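PDB 6ZLK: epimerase domain-containing protein from Bacillus cereus HuA2-4, which probably interconverts UDP-glucuronic acid and UDP-galacturonic acid by inverting the sugar at C4, with bound NAD as the redox cofactor. Local coordinates for residues Q18-N23 and G224-L229; M104-L109 and E157-V162; I254-K259 and D301-E306. All blocks are in the same frame, centred on the assembly; numbering follows the deposited sequence.

Contact 1: Q18-N23 and G224-L229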
ATOM      1  N   GLN A  18       7.587 -22.798  18.282  1.00 16.01           N
ATOM      2  CA  GLN A  18       7.664 -23.563  19.539  1.00 18.16           C
ATOM      3  C   GLN A  18       6.264 -24.082  19.881  1.00 17.54           C
ATOM      4  O   GLN A  18       6.095 -25.270  20.211  1.00 17.76           O
ATOM      5  CB  GLN A  18       8.233 -22.659  20.624  1.00 21.20           C
ATOM      6  CG  GLN A  18       8.618 -23.371  21.891  1.00 30.37           C
ATOM      7  CD  GLN A  18       9.780 -22.631  22.517  1.00 38.29           C
ATOM      8  OE1 GLN A  18       9.872 -21.411  22.426  1.00 41.99           O
ATOM      9  NE2 GLN A  18      10.699 -23.378  23.105  1.00 46.84           N
ATOM     10  N   ALA A  19       5.253 -23.229  19.776  1.00 16.51           N
ATOM     11  CA  ALA A  19       3.872 -23.622  20.108  1.00 16.83           C
ATOM     12  C   ALA A  19       3.357 -24.679  19.123  1.00 17.58           C
ATOM     13  O   ALA A  19       2.737 -25.685  19.573  1.00 18.46           O
ATOM     14  CB  ALA A  19       2.959 -22.426  20.126  1.00 16.46           C
ATOM     15  N   LEU A  20       3.530 -24.477  17.826  1.00 16.29           N
ATOM     16  CA  LEU A  20       3.059 -25.468  16.841  1.00 15.54           C
ATOM     17  C   LEU A  20       3.697 -26.833  17.089  1.00 15.98           C
ATOM     18  O   LEU A  20       2.991 -27.853  16.958  1.00 17.90           O
ATOM     19  CB  LEU A  20       3.316 -24.988  15.417  1.00 15.49           C
ATOM     20  CG  LEU A  20       2.571 -23.730  15.044  1.00 15.42           C
ATOM     21  CD1 LEU A  20       3.122 -23.133  13.759  1.00 14.40           C
ATOM     22  CD2 LEU A  20       1.081 -23.938  14.944  1.00 16.85           C
ATOM     23  N   LEU A  21       4.977 -26.858  17.397  1.00 15.45           N
ATOM     24  CA  LEU A  21       5.720 -28.132  17.505  1.00 16.95           C
ATOM     25  C   LEU A  21       5.276 -28.898  18.743  1.00 19.27           C
ATOM     26  O   LEU A  21       5.492 -30.114  18.721  1.00 20.77           O
ATOM     27  CB  LEU A  21       7.218 -27.914  17.528  1.00 18.16           C
ATOM     28  CG  LEU A  21       7.819 -27.464  16.212  1.00 20.02           C
ATOM     29  CD1 LEU A  21       9.236 -26.940  16.404  1.00 19.77           C
ATOM     30  CD2 LEU A  21       7.785 -28.581  15.198  1.00 19.81           C
ATOM     31  N   LYS A  22       4.570 -28.285  19.687  1.00 18.44           N
ATOM     32  CA  LYS A  22       3.978 -29.028  20.840  1.00 21.13           C
ATOM     33  C   LYS A  22       2.946 -30.047  20.363  1.00 20.10           C
ATOM     34  O   LYS A  22       2.660 -30.978  21.117  1.00 23.59           O
ATOM     35  CB  LYS A  22       3.427 -28.055  21.876  1.00 21.85           C
ATOM     36  CG  LYS A  22       4.563 -27.378  22.594  1.00 24.87           C
ATOM     37  CD  LYS A  22       4.154 -26.482  23.701  1.00 30.18           C
ATOM     38  CE  LYS A  22       5.381 -25.792  24.264  1.00 34.95           C
ATOM     39  NZ  LYS A  22       4.991 -24.678  25.163  1.00 44.02           N
ATOM     40  N   ASN A  23       2.302 -29.819  19.232  1.00 20.35           N
ATOM     41  CA  ASN A  23       1.346 -30.774  18.644  1.00 20.97           C
ATOM     42  C   ASN A  23       2.156 -31.746  17.772  1.00 21.21           C
ATOM     43  O   ASN A  23       2.746 -31.322  16.768  1.00 18.94           O
ATOM     44  CB  ASN A  23       0.270 -30.024  17.899  1.00 20.94           C
ATOM     45  CG  ASN A  23      -0.849 -30.914  17.414  1.00 22.54           C
ATOM     46  OD1 ASN A  23      -0.630 -32.051  16.998  1.00 24.33           O
ATOM     47  ND2 ASN A  23      -2.059 -30.378  17.433  1.00 24.51           N
ATOM     48  N   GLY A 224      -4.160 -16.929  20.009  1.00 15.75           N
ATOM     49  CA  GLY A 224      -5.048 -16.468  18.927  1.00 16.19           C
ATOM     50  C   GLY A 224      -4.573 -16.931  17.569  1.00 15.87           C
ATOM     51  O   GLY A 224      -5.368 -17.319  16.662  1.00 16.74           O
ATOM     52  N   THR A 225      -3.260 -16.885  17.375  1.00 13.41           N
ATOM     53  CA  THR A 225      -2.662 -17.203  16.078  1.00 15.03           C
ATOM     54  C   THR A 225      -2.871 -18.697  15.763  1.00 14.58           C
ATOM     55  O   THR A 225      -3.215 -19.031  14.601  1.00 14.98           O
ATOM     56  CB  THR A 225      -1.210 -16.726  16.097  1.00 15.59           C
ATOM     57  OG1 THR A 225      -1.126 -15.321  16.358  1.00 14.84           O
ATOM     58  CG2 THR A 225      -0.511 -17.080  14.814  1.00 14.63           C
ATOM     59  N   VAL A 226      -2.610 -19.585  16.716  1.00 15.46           N
ATOM     60  CA  VAL A 226      -2.860 -21.027  16.560  1.00 15.45           C
ATOM     61  C   VAL A 226      -4.366 -21.250  16.367  1.00 15.82           C
ATOM     62  O   VAL A 226      -4.699 -22.098  15.566  1.00 16.73           O
ATOM     63  CB  VAL A 226      -2.259 -21.767  17.760  1.00 16.33           C
ATOM     64  CG1 VAL A 226      -2.679 -23.209  17.762  1.00 17.20           C
ATOM     65  CG2 VAL A 226      -0.743 -21.641  17.730  1.00 16.60           C
ATOM     66  N   ALA A 227      -5.215 -20.498  17.041  1.00 16.81           N
ATOM     67  CA  ALA A 227      -6.674 -20.660  16.888  1.00 16.49           C
ATOM     68  C   ALA A 227      -7.080 -20.365  15.440  1.00 17.44           C
ATOM     69  O   ALA A 227      -8.053 -20.987  14.973  1.00 18.43           O
ATOM     70  CB  ALA A 227      -7.448 -19.811  17.840  1.00 16.90           C
ATOM     71  N   ALA A 228      -6.407 -19.462  14.742  1.00 16.08           N
ATOM     72  CA  ALA A 228      -6.700 -19.201  13.311  1.00 16.83           C
ATOM     73  C   ALA A 228      -6.526 -20.476  12.481  1.00 19.46           C
ATOM     74  O   ALA A 228      -7.232 -20.635  11.453  1.00 22.01           O
ATOM     75  CB  ALA A 228      -5.853 -18.063  12.776  1.00 18.64           C
ATOM     76  N   LEU A 229      -5.557 -21.325  12.795  1.00 19.19           N
ATOM     77  CA  LEU A 229      -5.377 -22.604  12.123  1.00 20.03           C
ATOM     78  C   LEU A 229      -6.449 -23.576  12.598  1.00 21.56           C
ATOM     79  O   LEU A 229      -7.043 -24.254  11.711  1.00 23.31           O
ATOM     80  CB  LEU A 229      -3.989 -23.122  12.458  1.00 20.97           C
ATOM     81  CG  LEU A 229      -3.630 -24.490  11.899  1.00 23.14           C
ATOM     82  CD1 LEU A 229      -3.954 -24.545  10.416  1.00 27.27           C
ATOM     83  CD2 LEU A 229      -2.172 -24.794  12.147  1.00 27.64           C
TER
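Two side-chain torsions bring Leu-20 and Val-226 together. In Leu-20, CG stands anti to the carbonyl carbon (chi1 -63°), and the branch beyond it carries CD2 toward helix 218-230, although the bond from CA to CB does not itself point there. In Val-226, CG1 lies anti to the backbone N (chi1 171°), which leaves CG2 beside that N and facing the other helix. The two methyls, Leu-20 CD2 and Val-226 CG2, meet at 4.0 Å; the side chains pass one another running in opposed senses, so the contact is a glancing one between methyls. The same Leu-20 CD2 also lies 4.4 Å from CD2 of Leu-229, one turn further along, so a single methyl touches both residues. Ala-19 adds its CB at 4.5 Å from CG2 of Val-226, a looser touch at the margin; its small side chain suits a place that faces the other helix directly.

Beneath the pair lies the sheet: Leu-20 and Leu-229 both rest on Ile-3 of strand 2-6 and on Tyr-79 of strand 77-80. The leucines are long enough to reach the strands and each other, whereas the shorter, beta-branched Val-226, which points at helix 11-21, meets Leu-20 with one of its methyls. Lys-120 donates to the carbonyl oxygens of Ala-228 and Leu-229, close to the end of their helix. Helix 11-21 is the first of the Rossmann fold, following the glycine-rich loop of the NAD site. With methyl groups alone meeting and their spacing loose, the two helices are joined by dispersion and by the exclusion of water, without directional bonds between them.

Contact 2: M104-L109 and E157-V162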
ATOM      1  N   MET A 104       6.922  -6.634  -1.606  1.00 16.02           N
ATOM      2  CA  MET A 104       7.404  -7.554  -2.664  1.00 17.38           C
ATOM      3  C   MET A 104       7.416  -8.994  -2.133  1.00 15.39           C
ATOM      4  O   MET A 104       6.987  -9.914  -2.844  1.00 16.63           O
ATOM      5  CB  MET A 104       8.800  -7.196  -3.191  1.00 19.91           C
ATOM      6  CG  MET A 104       8.831  -5.996  -4.062  1.00 24.53           C
ATOM      7  SD  MET A 104       7.904  -6.253  -5.585  1.00 30.25           S
ATOM      8  CE  MET A 104       8.301  -7.893  -6.144  1.00 29.17           C
ATOM      9  N   VAL A 105       7.833  -9.230  -0.900  1.00 15.34           N
ATOM     10  CA  VAL A 105       7.843 -10.597  -0.327  1.00 17.31           C
ATOM     11  C   VAL A 105       6.420 -11.165  -0.303  1.00 14.92           C
ATOM     12  O   VAL A 105       6.207 -12.321  -0.627  1.00 15.92           O
ATOM     13  CB  VAL A 105       8.485 -10.557   1.073  1.00 15.11           C
ATOM     14  CG1 VAL A 105       8.103 -11.749   1.911  1.00 16.12           C
ATOM     15  CG2 VAL A 105       9.991 -10.515   0.921  1.00 16.01           C
ATOM     16  N   THR A 106       5.463 -10.363   0.100  1.00 15.25           N
ATOM     17  CA  THR A 106       4.079 -10.836   0.219  1.00 15.90           C
ATOM     18  C   THR A 106       3.558 -11.183  -1.181  1.00 14.60           C
ATOM     19  O   THR A 106       2.951 -12.254  -1.350  1.00 14.48           O
ATOM     20  CB  THR A 106       3.198  -9.800   0.916  1.00 14.55           C
ATOM     21  OG1 THR A 106       3.671  -9.584   2.255  1.00 15.71           O
ATOM     22  CG2 THR A 106       1.758 -10.229   1.012  1.00 16.57           C
ATOM     23  N   GLN A 107       3.835 -10.331  -2.141  1.00 15.36           N
ATOM     24  CA  GLN A 107       3.388 -10.621  -3.525  1.00 16.15           C
ATOM     25  C   GLN A 107       4.022 -11.937  -3.991  1.00 15.31           C
ATOM     26  O   GLN A 107       3.321 -12.747  -4.631  1.00 17.32           O
ATOM     27  CB  GLN A 107       3.698  -9.475  -4.472  1.00 16.52           C
ATOM     28  CG  GLN A 107       3.098  -9.693  -5.854  1.00 18.41           C
ATOM     29  CD  GLN A 107       4.114 -10.069  -6.891  1.00 20.56           C
ATOM     30  OE1 GLN A 107       5.266 -10.330  -6.582  1.00 23.03           O
ATOM     31  NE2 GLN A 107       3.651 -10.141  -8.135  1.00 21.67           N
ATOM     32  N   GLN A 108       5.311 -12.125  -3.792  1.00 14.82           N
ATOM     33  CA  GLN A 108       5.962 -13.348  -4.300  1.00 16.50           C
ATOM     34  C   GLN A 108       5.366 -14.602  -3.632  1.00 15.84           C
ATOM     35  O   GLN A 108       5.186 -15.637  -4.314  1.00 16.94           O
ATOM     36  CB  GLN A 108       7.470 -13.290  -4.065  1.00 17.78           C
ATOM     37  CG  GLN A 108       8.178 -12.261  -4.938  1.00 19.95           C
ATOM     38  CD  GLN A 108       9.597 -12.710  -5.258  1.00 23.09           C
ATOM     39  OE1 GLN A 108      10.153 -13.625  -4.657  1.00 22.61           O
ATOM     40  NE2 GLN A 108      10.228 -12.025  -6.191  1.00 25.02           N
ATOM     41  N   LEU A 109       5.147 -14.561  -2.335  1.00 15.33           N
ATOM     42  CA  LEU A 109       4.507 -15.700  -1.630  1.00 15.29           C
ATOM     43  C   LEU A 109       3.128 -15.966  -2.221  1.00 16.69           C
ATOM     44  O   LEU A 109       2.840 -17.118  -2.518  1.00 18.80           O
ATOM     45  CB  LEU A 109       4.410 -15.436  -0.142  1.00 17.72           C
ATOM     46  CG  LEU A 109       5.725 -15.518   0.604  1.00 21.76           C
ATOM     47  CD1 LEU A 109       5.504 -15.007   1.989  1.00 20.99           C
ATOM     48  CD2 LEU A 109       6.250 -16.962   0.664  1.00 20.77           C
ATOM     49  N   GLU A 157      -1.813  -6.432   3.178  1.00 14.20           N
ATOM     50  CA  GLU A 157      -3.182  -6.935   3.394  1.00 15.16           C
ATOM     51  C   GLU A 157      -3.910  -6.804   2.062  1.00 15.77           C
ATOM     52  O   GLU A 157      -4.606  -7.704   1.674  1.00 14.48           O
ATOM     53  CB  GLU A 157      -3.986  -6.122   4.397  1.00 15.29           C
ATOM     54  CG  GLU A 157      -3.427  -6.128   5.794  1.00 15.63           C
ATOM     55  CD  GLU A 157      -4.403  -5.513   6.775  1.00 18.32           C
ATOM     56  OE1 GLU A 157      -5.560  -5.247   6.377  1.00 19.50           O
ATOM     57  OE2 GLU A 157      -4.020  -5.292   7.938  1.00 17.06           O
ATOM     58  N   HIS A 158      -3.721  -5.685   1.368  1.00 15.08           N
ATOM     59  CA  HIS A 158      -4.458  -5.472   0.097  1.00 15.85           C
ATOM     60  C   HIS A 158      -4.023  -6.550  -0.892  1.00 15.80           C
ATOM     61  O   HIS A 158      -4.875  -7.054  -1.668  1.00 16.00           O
ATOM     62  CB  HIS A 158      -4.201  -4.045  -0.432  1.00 16.40           C
ATOM     63  CG  HIS A 158      -4.869  -2.970   0.379  1.00 18.25           C
ATOM     64  ND1 HIS A 158      -4.316  -1.728   0.499  1.00 23.04           N
ATOM     65  CD2 HIS A 158      -6.023  -2.934   1.042  1.00 19.86           C
ATOM     66  CE1 HIS A 158      -5.133  -0.963   1.180  1.00 21.15           C
ATOM     67  NE2 HIS A 158      -6.171  -1.674   1.549  1.00 18.84           N
ATOM     68  N   LEU A 159      -2.731  -6.870  -0.984  1.00 16.35           N
ATOM     69  CA  LEU A 159      -2.283  -7.939  -1.884  1.00 15.20           C
ATOM     70  C   LEU A 159      -2.990  -9.253  -1.543  1.00 15.05           C
ATOM     71  O   LEU A 159      -3.451  -9.964  -2.437  1.00 15.04           O
ATOM     72  CB  LEU A 159      -0.767  -8.116  -1.764  1.00 16.32           C
ATOM     73  CG  LEU A 159       0.042  -7.052  -2.489  1.00 16.63           C
ATOM     74  CD1 LEU A 159       1.514  -7.180  -2.114  1.00 19.75           C
ATOM     75  CD2 LEU A 159      -0.161  -7.156  -3.986  1.00 18.23           C
ATOM     76  N   CYS A 160      -3.115  -9.591  -0.266  1.00 14.76           N
ATOM     77  CA  CYS A 160      -3.872 -10.790   0.146  1.00 15.17           C
ATOM     78  C   CYS A 160      -5.291 -10.730  -0.443  1.00 15.58           C
ATOM     79  O   CYS A 160      -5.696 -11.740  -1.043  1.00 15.31           O
ATOM     80  CB  CYS A 160      -3.955 -10.960   1.657  1.00 15.36           C
ATOM     81  SG  CYS A 160      -2.358 -11.374   2.420  1.00 17.52           S
ATOM     82  N   HIS A 161      -5.986  -9.593  -0.329  1.00 15.14           N
ATOM     83  CA  HIS A 161      -7.355  -9.546  -0.881  1.00 16.59           C
ATOM     84  C   HIS A 161      -7.302  -9.697  -2.400  1.00 16.59           C
ATOM     85  O   HIS A 161      -8.235 -10.319  -2.947  1.00 17.96           O
ATOM     86  CB  HIS A 161      -8.055  -8.265  -0.498  1.00 16.13           C
ATOM     87  CG  HIS A 161      -8.329  -8.187   0.960  1.00 18.48           C
ATOM     88  ND1 HIS A 161      -9.170  -9.113   1.587  1.00 19.50           N
ATOM     89  CD2 HIS A 161      -7.927  -7.312   1.899  1.00 19.95           C
ATOM     90  CE1 HIS A 161      -9.232  -8.795   2.879  1.00 21.33           C
ATOM     91  NE2 HIS A 161      -8.510  -7.687   3.078  1.00 20.08           N
ATOM     92  N   VAL A 162      -6.320  -9.123  -3.100  1.00 15.68           N
ATOM     93  CA  VAL A 162      -6.242  -9.281  -4.571  1.00 15.78           C
ATOM     94  C   VAL A 162      -6.118 -10.750  -4.926  1.00 17.47           C
ATOM     95  O   VAL A 162      -6.819 -11.220  -5.803  1.00 16.69           O
ATOM     96  CB  VAL A 162      -5.063  -8.465  -5.128  1.00 18.45           C
ATOM     97  CG1 VAL A 162      -4.705  -8.892  -6.531  1.00 18.69           C
ATOM     98  CG2 VAL A 162      -5.376  -6.965  -4.996  1.00 19.24           C
TER
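Helices 96-113 and 148-167 lie side by side on one face of the Rossmann sheet, and this contact is where they pack against each other. Their segments run nearly parallel, with an angle of -18° and axes 9.5 Å apart at closest approach. Leu-159 points at the other helix, and its CD1 presses against the backbone and the base of Gln-107, 3.9 Å from CB and 3.9 Å from N. A leucine suits this place because its branched end can lie against a helix surface that offers little side chain. Gln-107 gives it only that base: CG lies anti to the backbone N (chi1 -173°) and the chain then bends, so the amide leads off elsewhere. NE2 is satisfied by the carbonyl oxygen of Gly-92 of the second subunit.

Thr-106 works in two directions. With chi1 at -62°, OG1 sits beside its own backbone N, where it bonds to Asn-102 O and His-80 NE2, while CG2 projects toward helix 148-167. That methyl comes 4.3 Å from CB of Leu-159 and 4.5 Å from SG of Cys-160. Threonine thus keeps its hydroxyl satisfied within the buried layer and offers only carbon to the neighbouring helix. Cys-160, small and weakly polar, fits between that methyl and the strands below, where it touches Phe-121, His-123 and Ile-173.

Val-105, on the same turn as Thr-106, touches the NAD. Outward, His-158 packs on Leu-154 of the second subunit, and Gln-107 on Phe-95 of that subunit. Such a helix pair meeting its copy across the dimer is typical of extended short-chain dehydrogenases/reductases, whose subunits commonly join through a four-helix bundle.

Contact 3: I254-K259 and D301-E306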
ATOM      1  N   ILE A 254       5.534   1.979  33.371  1.00 17.39           N
ATOM      2  CA  ILE A 254       6.728   2.317  34.166  1.00 18.46           C
ATOM      3  C   ILE A 254       6.373   2.119  35.644  1.00 17.42           C
ATOM      4  O   ILE A 254       7.218   1.538  36.342  1.00 18.80           O
ATOM      5  CB  ILE A 254       7.235   3.721  33.843  1.00 18.68           C
ATOM      6  CG1 ILE A 254       7.806   3.763  32.432  1.00 18.69           C
ATOM      7  CG2 ILE A 254       8.259   4.148  34.885  1.00 18.37           C
ATOM      8  CD1 ILE A 254       8.138   5.142  31.933  1.00 19.89           C
ATOM      9  N   SER A 255       5.213   2.550  36.128  1.00 17.69           N
ATOM     10  CA  SER A 255       4.837   2.362  37.555  1.00 20.74           C
ATOM     11  C   SER A 255       4.783   0.884  37.902  1.00 21.89           C
ATOM     12  O   SER A 255       5.258   0.512  38.967  1.00 20.56           O
ATOM     13  CB  SER A 255       3.570   3.026  37.905  1.00 23.07           C
ATOM     14  OG  SER A 255       3.768   4.411  37.766  1.00 32.61           O
ATOM     15  N   MET A 256       4.226   0.079  37.024  1.00 19.75           N
ATOM     16  CA  MET A 256       4.119  -1.363  37.283  1.00 19.53           C
ATOM     17  C   MET A 256       5.526  -1.937  37.326  1.00 20.76           C
ATOM     18  O   MET A 256       5.759  -2.801  38.195  1.00 21.91           O
ATOM     19  CB  MET A 256       3.335  -2.020  36.149  1.00 20.06           C
ATOM     20  CG  MET A 256       1.907  -1.527  36.143  1.00 21.68           C
ATOM     21  SD  MET A 256       0.976  -2.339  34.844  1.00 28.07           S
ATOM     22  CE  MET A 256       0.659  -3.817  35.797  1.00 31.87           C
ATOM     23  N   LEU A 257       6.440  -1.461  36.485  1.00 17.60           N
ATOM     24  CA  LEU A 257       7.815  -1.997  36.443  1.00 18.21           C
ATOM     25  C   LEU A 257       8.550  -1.557  37.714  1.00 20.43           C
ATOM     26  O   LEU A 257       9.385  -2.338  38.195  1.00 21.05           O
ATOM     27  CB  LEU A 257       8.543  -1.537  35.176  1.00 18.72           C
ATOM     28  CG  LEU A 257       8.131  -2.265  33.890  1.00 18.67           C
ATOM     29  CD1 LEU A 257       8.746  -1.537  32.707  1.00 20.77           C
ATOM     30  CD2 LEU A 257       8.541  -3.710  33.921  1.00 21.08           C
ATOM     31  N   GLU A 258       8.324  -0.337  38.166  1.00 19.94           N
ATOM     32  CA  GLU A 258       8.916   0.130  39.452  1.00 22.78           C
ATOM     33  C   GLU A 258       8.456  -0.788  40.578  1.00 23.03           C
ATOM     34  O   GLU A 258       9.328  -1.127  41.441  1.00 25.90           O
ATOM     35  CB  GLU A 258       8.519   1.581  39.718  1.00 24.89           C
ATOM     36  CG  GLU A 258       9.265   2.531  38.800  1.00 25.02           C
ATOM     37  CD  GLU A 258       8.880   3.986  38.963  1.00 29.28           C
ATOM     38  OE1 GLU A 258       7.692   4.268  39.250  1.00 34.23           O
ATOM     39  OE2 GLU A 258       9.788   4.835  38.784  1.00 36.77           O
ATOM     40  N   LYS A 259       7.186  -1.173  40.605  1.00 23.77           N
ATOM     41  CA  LYS A 259       6.692  -2.052  41.701  1.00 26.50           C
ATOM     42  C   LYS A 259       7.374  -3.426  41.578  1.00 28.65           C
ATOM     43  O   LYS A 259       7.810  -3.973  42.621  1.00 27.05           O
ATOM     44  CB  LYS A 259       5.169  -2.096  41.782  1.00 31.72           C
ATOM     45  CG  LYS A 259       4.452  -2.755  40.617  1.00 42.36           C
ATOM     46  CD  LYS A 259       2.922  -2.915  40.756  1.00 44.27           C
ATOM     47  CE  LYS A 259       2.269  -3.607  39.558  1.00 43.22           C
ATOM     48  NZ  LYS A 259       3.224  -4.479  38.817  1.00 30.19           N
ATOM     49  N   ASP A 301       1.373  -9.813  35.354  1.00 19.61           N
ATOM     50  CA  ASP A 301       1.965 -11.151  35.107  1.00 20.29           C
ATOM     51  C   ASP A 301       2.896 -11.079  33.888  1.00 18.67           C
ATOM     52  O   ASP A 301       3.986 -11.663  33.920  1.00 20.41           O
ATOM     53  CB  ASP A 301       0.883 -12.212  34.955  1.00 21.93           C
ATOM     54  CG  ASP A 301       0.189 -12.639  36.247  1.00 27.51           C
ATOM     55  OD1 ASP A 301       0.695 -12.304  37.349  1.00 31.50           O
ATOM     56  OD2 ASP A 301      -0.834 -13.335  36.140  1.00 34.03           O
ATOM     57  N   GLY A 302       2.477 -10.424  32.802  1.00 16.93           N
ATOM     58  CA  GLY A 302       3.271 -10.370  31.548  1.00 15.94           C
ATOM     59  C   GLY A 302       4.547  -9.558  31.729  1.00 16.20           C
ATOM     60  O   GLY A 302       5.610 -10.012  31.256  1.00 15.96           O
ATOM     61  N   LEU A 303       4.482  -8.458  32.484  1.00 17.58           N
ATOM     62  CA  LEU A 303       5.667  -7.611  32.786  1.00 15.59           C
ATOM     63  C   LEU A 303       6.627  -8.329  33.735  1.00 16.92           C
ATOM     64  O   LEU A 303       7.815  -8.232  33.506  1.00 16.95           O
ATOM     65  CB  LEU A 303       5.181  -6.316  33.400  1.00 16.85           C
ATOM     66  CG  LEU A 303       4.544  -5.353  32.400  1.00 18.10           C
ATOM     67  CD1 LEU A 303       3.991  -4.194  33.174  1.00 18.31           C
ATOM     68  CD2 LEU A 303       5.533  -4.911  31.314  1.00 18.35           C
ATOM     69  N   GLU A 304       6.111  -9.166  34.620  1.00 17.27           N
ATOM     70  CA  GLU A 304       7.000  -9.989  35.481  1.00 19.68           C
ATOM     71  C   GLU A 304       7.846 -10.895  34.595  1.00 16.40           C
ATOM     72  O   GLU A 304       9.050 -11.049  34.845  1.00 17.79           O
ATOM     73  CB  GLU A 304       6.191 -10.801  36.493  1.00 20.01           C
ATOM     74  CG  GLU A 304       5.675  -9.944  37.625  1.00 22.31           C
ATOM     75  CD  GLU A 304       4.548 -10.558  38.434  1.00 26.60           C
ATOM     76  OE1 GLU A 304       3.988  -9.810  39.289  1.00 31.17           O
ATOM     77  OE2 GLU A 304       4.213 -11.737  38.196  1.00 28.06           O
ATOM     78  N   ALA A 305       7.215 -11.528  33.608  1.00 16.92           N
ATOM     79  CA  ALA A 305       7.891 -12.471  32.717  1.00 16.49           C
ATOM     80  C   ALA A 305       8.925 -11.698  31.931  1.00 15.77           C
ATOM     81  O   ALA A 305      10.052 -12.176  31.796  1.00 14.84           O
ATOM     82  CB  ALA A 305       6.908 -13.131  31.790  1.00 18.38           C
ATOM     83  N   GLU A 306       8.513 -10.588  31.307  1.00 15.57           N
ATOM     84  CA  GLU A 306       9.479  -9.854  30.472  1.00 14.59           C
ATOM     85  C   GLU A 306      10.613  -9.323  31.354  1.00 15.57           C
ATOM     86  O   GLU A 306      11.755  -9.376  30.847  1.00 16.89           O
ATOM     87  CB  GLU A 306       8.804  -8.772  29.621  1.00 15.56           C
ATOM     88  CG  GLU A 306       9.820  -8.196  28.625  1.00 15.79           C
ATOM     89  CD  GLU A 306       9.305  -7.329  27.476  1.00 16.94           C
ATOM     90  OE1 GLU A 306       8.051  -7.251  27.311  1.00 15.49           O
ATOM     91  OE2 GLU A 306      10.158  -6.691  26.783  1.00 16.98           O
TER
HETATM   92  O   HOH W   1       3.559  -6.999  39.663  1.00 34.41           O
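A water molecule joins Lys-259 to Glu-304 across the exposed edge of the two helices: NZ of Lys-259 donates to it at 2.7 Å, and the water in turn donates to OE1 of Glu-304 at 2.9 Å. The charged atoms themselves, NZ and OE1, stay 5.4 Å apart, so their attraction is probably softened by solvent and the link is not a salt bridge. Long, flexible side chains of opposite charge suit this rim, because both can reach toward the gap from backbones that do not direct them at it.

Inside this edge the contact is wholly apolar and turns on Leu-303. This leucine points at helix 250-261, and its two methyls divide the work. CD1 comes to 3.7 Å from CB of Met-256 and 3.9 Å from its SD, so it lies along the thioether chain rather than at one atom of it. CD2 meets CD2 of Leu-257 at 4.2 Å. Met-256 and Leu-257 each run roughly perpendicular to Leu-303, whose forked end gives one methyl to each. CG of Met-256 is beside the backbone N and the chain runs extended through chi2 (-178°), which carries SD alongside CD1 of Leu-303; the bend beyond it, about CG-SD, only turns the terminal methyl CE. An unbranched, pliable methionine suits this partly exposed position, while the more buried Leu-257 has a compact branched end.

Ile-253 and Ile-260 add further apolar surface to Leu-303 from helix 250-261. On the inner side helix 189-198 closes over the pair, with Phe-190 touching Leu-303, and Ile-194 and Met-197 touching Leu-257. Ile-254 turns to strand 203-206 instead, so helix 250-261 is wedged between that strand and helix 299-313.

In the fold
All three contacts pair helices through aliphatic groups, yet their settings differ. Contacts 1 and 2 belong to the same Rossmann sheet but lie on its two faces, as neighbouring residues of strand 77-80 reveal: Tyr-79 meets contact 1 and His-80 contact 2. Contact 2 is nested in the chain loop closed by contact 1. It is fully buried, nearest the NAD and next to the second subunit, and its polar ends find protein partners; contact 1 is only partly buried. Contact 3 follows both in sequence, its centre about 37 Å from that of contact 2, on the UDP-sugar side of the chain, with the Leu-303 side chain about 10 Å from the ligand; its buried apolar centre has a solvent-facing, water-bridged charged rim.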